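Local coordinates for protein beta-methylmalyl-CoA dehydratase (Chloroflexus aurantiacus, PDB 4E3E) that catalyses the reversible dehydration of (2R,3S)-beta-methylmalyl-CoA to mesaconyl-CoA in the glyoxylate assimilation cycle, at residues Q116-T122 and V148-D152; T107-G113 and V125-G131. All blocks are in the same frame, centred on the assembly; numbering follows the deposited sequence.

In the fold
Both contacts lie in the N-terminal half of the chain's antiparallel sheet, consistent with the first of two hot-dog units. Contact 2 is the body of the beta hairpin made by strands 104-116 and 122-132; contact 1 takes the turn that closes this hairpin, Q116-T122, and sets it against the end of the next strand, 138-149. Along the chain the segments alternate: 107-113, 116-122, 125-131, then 148-152. The centres of the two contacts lie about 20 Å apart, yet the two meet where V148 CG2 packs 3.5 Å from V125 CG1. Contact 2 is largely buried beside helix 65-80, whereas contact 1 lies farther out, its centre about 26 Å from the chain centre; the hairpin runs from a buried body, centred about 16 Å from the chain centre, to a more exposed turn.

Contact 1. Residues Q116-T122 and V148-D152; sequences QNKDGKT and VRKRD. With SO4 (sulfate ion), chain C.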
loop_
_atom_site.group_PDB
_atom_site.type_symbol
_atom_site.label_atom_id
_atom_site.label_comp_id
_atom_site.label_asym_id
_atom_site.label_seq_id
_atom_site.Cartn_x
_atom_site.Cartn_y
_atom_site.Cartn_z
ATOM N N GLN A 116 -15.283 29.111 24.400
ATOM C CA GLN A 116 -16.181 29.459 23.310
ATOM C C GLN A 116 -15.608 30.661 22.579
ATOM O O GLN A 116 -15.131 31.592 23.213
ATOM C CB GLN A 116 -17.588 29.772 23.828
ATOM C CG GLN A 116 -18.531 30.229 22.727
ATOM C CD GLN A 116 -19.981 30.198 23.148
ATOM O OE1 GLN A 116 -20.551 29.128 23.379
ATOM N NE2 GLN A 116 -20.591 31.371 23.245
ATOM N N ASN A 117 -15.636 30.625 21.250
ATOM C CA ASN A 117 -15.172 31.755 20.456
ATOM C C ASN A 117 -16.102 32.957 20.552
ATOM O O ASN A 117 -17.284 32.818 20.898
ATOM C CB ASN A 117 -14.900 31.341 19.002
ATOM C CG ASN A 117 -13.589 30.610 18.854
ATOM O OD1 ASN A 117 -12.528 31.132 19.226
ATOM N ND2 ASN A 117 -13.638 29.383 18.315
ATOM N N LYS A 118 -15.554 34.135 20.262
ATOM C CA LYS A 118 -16.290 35.389 20.414
ATOM C C LYS A 118 -17.540 35.492 19.538
ATOM O O LYS A 118 -18.540 36.071 19.964
ATOM C CB LYS A 118 -15.367 36.591 20.216
ATOM C CG LYS A 118 -14.615 36.949 21.485
ATOM C CD LYS A 118 -13.262 37.559 21.183
ATOM C CE LYS A 118 -12.327 37.392 22.365
ATOM N NZ LYS A 118 -10.956 37.765 21.949
ATOM N N ASP A 119 -17.498 34.919 18.333
ATOM C CA ASP A 119 -18.681 34.921 17.456
ATOM C C ASP A 119 -19.782 33.946 17.920
ATOM O O ASP A 119 -20.878 33.926 17.357
ATOM C CB ASP A 119 -18.297 34.688 15.982
ATOM C CG ASP A 119 -17.754 33.284 15.712
ATOM O OD1 ASP A 119 -17.727 32.429 16.626
ATOM O OD2 ASP A 119 -17.350 33.034 14.558
ATOM N N GLY A 120 -19.475 33.142 18.938
ATOM C CA GLY A 120 -20.426 32.187 19.516
ATOM C C GLY A 120 -20.824 31.008 18.632
ATOM O O GLY A 120 -21.716 30.235 19.001
ATOM N N LYS A 121 -20.172 30.866 17.475
ATOM C CA LYS A 121 -20.488 29.797 16.512
ATOM C C LYS A 121 -19.585 28.577 16.671
ATOM O O LYS A 121 -19.940 27.474 16.252
ATOM C CB LYS A 121 -20.424 30.317 15.072
ATOM C CG LYS A 121 -21.414 31.435 14.789
ATOM C CD LYS A 121 -21.790 31.492 13.322
ATOM C CE LYS A 121 -22.989 32.401 13.118
ATOM N NZ LYS A 121 -23.414 32.408 11.694
ATOM N N THR A 122 -18.415 28.789 17.268
ATOM C CA THR A 122 -17.440 27.728 17.493
ATOM C C THR A 122 -16.816 27.869 18.881
ATOM O O THR A 122 -17.086 28.835 19.601
ATOM C CB THR A 122 -16.303 27.790 16.461
ATOM O OG1 THR A 122 -15.725 29.099 16.492
ATOM C CG2 THR A 122 -16.808 27.483 15.052
ATOM N N VAL A 148 -13.818 23.708 17.315
ATOM C CA VAL A 148 -14.939 22.802 17.034
ATOM C C VAL A 148 -16.252 23.558 16.851
ATOM O O VAL A 148 -16.543 24.514 17.587
ATOM C CB VAL A 148 -15.107 21.741 18.148
ATOM C CG1 VAL A 148 -16.180 20.715 17.783
ATOM C CG2 VAL A 148 -13.785 21.046 18.414
ATOM N N ARG A 149 -17.041 23.117 15.874
ATOM C CA ARG A 149 -18.370 23.660 15.643
ATOM C C ARG A 149 -19.289 23.448 16.838
ATOM O O ARG A 149 -19.252 22.406 17.502
ATOM C CB ARG A 149 -19.028 22.981 14.445
ATOM C CG ARG A 149 -18.433 23.314 13.098
ATOM C CD ARG A 149 -19.246 22.640 12.005
ATOM N NE ARG A 149 -18.556 22.704 10.723
ATOM C CZ ARG A 149 -17.746 21.759 10.250
ATOM N NH1 ARG A 149 -17.517 20.641 10.935
ATOM N NH2 ARG A 149 -17.165 21.928 9.077
ATOM N N LYS A 150 -20.118 24.451 17.098
ATOM C CA LYS A 150 -21.263 24.269 17.961
ATOM C C LYS A 150 -22.385 23.736 17.087
ATOM O O LYS A 150 -22.566 24.194 15.958
ATOM C CB LYS A 150 -21.675 25.589 18.603
ATOM C CG LYS A 150 -20.803 26.005 19.772
ATOM C CD LYS A 150 -21.231 27.344 20.359
ATOM C CE LYS A 150 -22.530 27.241 21.148
ATOM N NZ LYS A 150 -22.872 28.526 21.822
ATOM N N ARG A 151 -23.123 22.754 17.593
ATOM C CA ARG A 151 -24.311 22.272 16.895
ATOM C C ARG A 151 -25.402 23.337 16.976
ATOM O O ARG A 151 -26.002 23.698 15.962
ATOM C CB ARG A 151 -24.779 20.947 17.489
ATOM C CG ARG A 151 -26.033 20.362 16.849
ATOM C CD ARG A 151 -26.495 19.126 17.602
ATOM N NE ARG A 151 -26.468 19.368 19.043
ATOM C CZ ARG A 151 -25.529 18.922 19.875
ATOM N NH1 ARG A 151 -24.525 18.170 19.428
ATOM N NH2 ARG A 151 -25.600 19.227 21.164
ATOM N N ASP A 152 -25.630 23.850 18.181
ATOM C CA ASP A 152 -26.615 24.896 18.405
ATOM C C ASP A 152 -25.928 26.208 18.803
ATOM O O ASP A 152 -25.436 26.323 19.925
ATOM C CB ASP A 152 -27.605 24.451 19.492
ATOM C CG ASP A 152 -28.583 25.557 19.905
ATOM O OD1 ASP A 152 -28.912 26.436 19.073
ATOM O OD2 ASP A 152 -29.025 25.528 21.080
HETATM S S SO4 C . -11.270 34.867 19.154
HETATM O O1 SO4 C . -12.064 35.420 18.033
HETATM O O2 SO4 C . -10.615 35.956 19.907
HETATM O O3 SO4 C . -12.191 34.136 20.058
HETATM O O4 SO4 C . -10.221 33.962 18.619
#
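The side chain of K150 reaches across to Q116 and meets its amide oxygen, NZ to OE1 2.9 Å, the two chains crossing at about a right angle. With chi1 at 176°, Q116 CG stands anti to the backbone N and the extended chain carries OE1 to the ammonium group, which sits above the carbonyl plane. K150 NZ makes a second, weak bond to G120 O (3.5 Å), and P153 O and A155 O also accept from it. With an alanine here, Q116 OE1 and the carbonyls of G120, P153 and A155 would probably lose their shared donor.

In the backbone, K150 N gives to K121 O at 3.1 Å, nearly straight at 164°. T122 and R149 form an antiparallel non-hydrogen-bonded pair.

N117-G120 form a type I turn; around it, N117 ND2 gives to T122 OG1 at 2.8 Å and D119 OD1 accepts from K121 N, an Asx turn. A sulfate, probably from the crystallisation liquor, receives K118 NZ on O2 at 2.7 Å, and R115 binds it too.

The turn closes hairpin 104-116/122-132 beside the end of strand 138-149, while T122 and R149 also touch I85 of strand 84-95, which probably binds substrate, as in related enzymes.

Contact 2. Residues T107-G113 and V125-G131; sequences TTSKVIG and VYVHSVG
T107-G113 and V125-G131 pair as the two arms of an antiparallel beta hairpin in the hot-dog sheet, with a classic beta bulge at I112 and G113 opposite Y126. The segment directions differ by 152°, and the axes approach to 4.4 Å.

Backbone bonds supply most of the polar contacts. T108 with V130 and K110 with H128 are hydrogen-bonded pairs, each joined by reciprocal N-H...O bonds; H128 N reaches K110 O at 2.8 Å. At the bulge Y126 O accepts from I112 N at 2.9 Å and, weakly, from G113 N, while Y126 N returns a bond to G113 O. V111 pairs with V127 but G113 with Y126, so the register shifts by one residue, and the shared acceptor Y126 O fits this bulge.

Apolar contacts differ between the faces. V111 and V127 share the face of S109 and S129; V111 CG1 also meets V125 CG2 at 4.0 Å, the two side chains crossing at about a right angle. I112 CG1 packs against Y126 CB at 3.8 Å. The edge of the Y126 ring is turned to G113, whose O lies in the ring plane, and the ring stacks with W145. V130 CG2 lies 3.6 Å above one face of the H128 ring, offset toward its rim, while H128 NE2 bonds to E141.

Two waters link T108 OG1 to the other strand, one donating to V130 O and the other to H128 O.

On the face toward helix 65-80, where T76 touches both serines, the hydroxyls meet directly. Both have OG anti to the carbonyl carbon (chi1 -66° and -64°), which brings S109 OG and S129 OG to 2.7 Å in a hydrogen bond either could donate, and H22 NE2 also bonds S109 OG.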
loop_
_atom_site.group_PDB
_atom_site.type_symbol
_atom_site.label_atom_id
_atom_site.label_comp_id
_atom_site.label_asym_id
_atom_site.label_seq_id
_atom_site.Cartn_x
_atom_site.Cartn_y
_atom_site.Cartn_z
ATOM N N THR A 107 -5.878 4.585 23.024
ATOM C CA THR A 107 -5.779 6.011 23.300
ATOM C C THR A 107 -6.948 6.484 24.167
ATOM O O THR A 107 -8.085 6.006 24.040
ATOM C CB THR A 107 -5.669 6.819 21.986
ATOM O OG1 THR A 107 -4.590 6.293 21.204
ATOM C CG2 THR A 107 -5.374 8.312 22.272
ATOM N N THR A 108 -6.653 7.401 25.079
ATOM C CA THR A 108 -7.696 8.076 25.841
ATOM C C THR A 108 -7.371 9.545 25.786
ATOM O O THR A 108 -6.197 9.910 25.679
ATOM C CB THR A 108 -7.723 7.633 27.310
ATOM O OG1 THR A 108 -6.505 8.042 27.929
ATOM C CG2 THR A 108 -7.852 6.120 27.425
ATOM N N SER A 109 -8.404 10.382 25.838
ATOM C CA SER A 109 -8.243 11.835 25.873
ATOM C C SER A 109 -8.993 12.437 27.058
ATOM O O SER A 109 -10.103 12.002 27.393
ATOM C CB SER A 109 -8.754 12.487 24.580
ATOM O OG SER A 109 -7.950 12.104 23.481
ATOM N N LYS A 110 -8.383 13.443 27.679
ATOM C CA LYS A 110 -9.024 14.198 28.741
ATOM C C LYS A 110 -9.203 15.655 28.316
ATOM O O LYS A 110 -8.288 16.255 27.776
ATOM C CB LYS A 110 -8.179 14.139 30.002
ATOM C CG LYS A 110 -8.830 14.802 31.201
ATOM C CD LYS A 110 -7.900 14.674 32.393
ATOM C CE LYS A 110 -8.685 14.450 33.635
ATOM N NZ LYS A 110 -8.638 15.632 34.542
ATOM N N VAL A 111 -10.383 16.217 28.562
ATOM C CA VAL A 111 -10.613 17.632 28.296
ATOM C C VAL A 111 -9.994 18.456 29.427
ATOM O O VAL A 111 -10.362 18.299 30.603
ATOM C CB VAL A 111 -12.110 17.955 28.141
ATOM C CG1 VAL A 111 -12.313 19.440 27.867
ATOM C CG2 VAL A 111 -12.718 17.118 27.028
ATOM N N ILE A 112 -9.041 19.314 29.065
ATOM C CA ILE A 112 -8.311 20.128 30.036
ATOM C C ILE A 112 -8.521 21.616 29.793
ATOM O O ILE A 112 -7.956 22.449 30.494
ATOM C CB ILE A 112 -6.792 19.817 30.034
ATOM C CG1 ILE A 112 -6.156 20.144 28.665
ATOM C CG2 ILE A 112 -6.541 18.378 30.477
ATOM C CD1 ILE A 112 -4.635 20.194 28.677
ATOM N N GLY A 113 -9.329 21.948 28.790
ATOM C CA GLY A 113 -9.608 23.342 28.485
ATOM C C GLY A 113 -10.773 23.530 27.542
ATOM O O GLY A 113 -10.993 22.708 26.650
ATOM N N VAL A 125 -11.367 23.530 22.199
ATOM C CA VAL A 125 -11.255 22.488 23.229
ATOM C C VAL A 125 -9.810 22.007 23.289
ATOM O O VAL A 125 -9.185 21.756 22.254
ATOM C CB VAL A 125 -12.285 21.345 23.005
ATOM C CG1 VAL A 125 -12.334 20.925 21.553
ATOM C CG2 VAL A 125 -12.043 20.126 23.911
ATOM N N TYR A 126 -9.275 21.942 24.506
ATOM C CA TYR A 126 -7.915 21.475 24.755
ATOM C C TYR A 126 -8.057 20.084 25.296
ATOM O O TYR A 126 -8.838 19.865 26.233
ATOM C CB TYR A 126 -7.211 22.342 25.810
ATOM C CG TYR A 126 -7.001 23.769 25.372
ATOM C CD1 TYR A 126 -8.057 24.678 25.367
ATOM C CD2 TYR A 126 -5.748 24.214 24.962
ATOM C CE1 TYR A 126 -7.873 25.991 24.961
ATOM C CE2 TYR A 126 -5.551 25.534 24.557
ATOM C CZ TYR A 126 -6.618 26.411 24.556
ATOM O OH TYR A 126 -6.444 27.710 24.152
ATOM N N VAL A 127 -7.308 19.147 24.706
ATOM C CA VAL A 127 -7.287 17.756 25.174
ATOM C C VAL A 127 -5.875 17.268 25.491
ATOM O O VAL A 127 -4.909 17.663 24.837
ATOM C CB VAL A 127 -7.959 16.781 24.169
ATOM C CG1 VAL A 127 -9.441 17.114 23.998
ATOM C CG2 VAL A 127 -7.228 16.764 22.825
ATOM N N HIS A 128 -5.764 16.422 26.513
ATOM C CA HIS A 128 -4.544 15.691 26.776
ATOM C C HIS A 128 -4.803 14.287 26.303
ATOM O O HIS A 128 -5.619 13.579 26.896
ATOM C CB HIS A 128 -4.226 15.731 28.272
ATOM C CG HIS A 128 -2.942 15.014 28.660
ATOM N ND1 HIS A 128 -2.833 14.300 29.796
ATOM C CD2 HIS A 128 -1.709 14.932 28.029
ATOM C CE1 HIS A 128 -1.591 13.786 29.892
ATOM N NE2 HIS A 128 -0.900 14.178 28.813
ATOM N N SER A 129 -4.144 13.883 25.214
ATOM C CA SER A 129 -4.288 12.514 24.670
ATOM C C SER A 129 -3.097 11.632 25.048
ATOM O O SER A 129 -1.938 12.061 24.971
ATOM C CB SER A 129 -4.446 12.541 23.152
ATOM O OG SER A 129 -5.631 13.206 22.784
ATOM N N VAL A 130 -3.391 10.398 25.450
ATOM C CA VAL A 130 -2.376 9.477 25.960
ATOM C C VAL A 130 -2.527 8.128 25.250
ATOM O O VAL A 130 -3.619 7.532 25.251
ATOM C CB VAL A 130 -2.528 9.314 27.482
ATOM C CG1 VAL A 130 -1.532 8.286 28.044
ATOM C CG2 VAL A 130 -2.368 10.670 28.183
ATOM N N GLY A 131 -1.447 7.665 24.619
ATOM C CA GLY A 131 -1.440 6.361 23.955
ATOM C C GLY A 131 -0.614 5.423 24.796
ATOM O O GLY A 131 0.478 5.794 25.198
HETATM O O HOH W 1 -4.421 5.742 27.114
HETATM O O HOH W 2 -6.063 10.914 28.543
#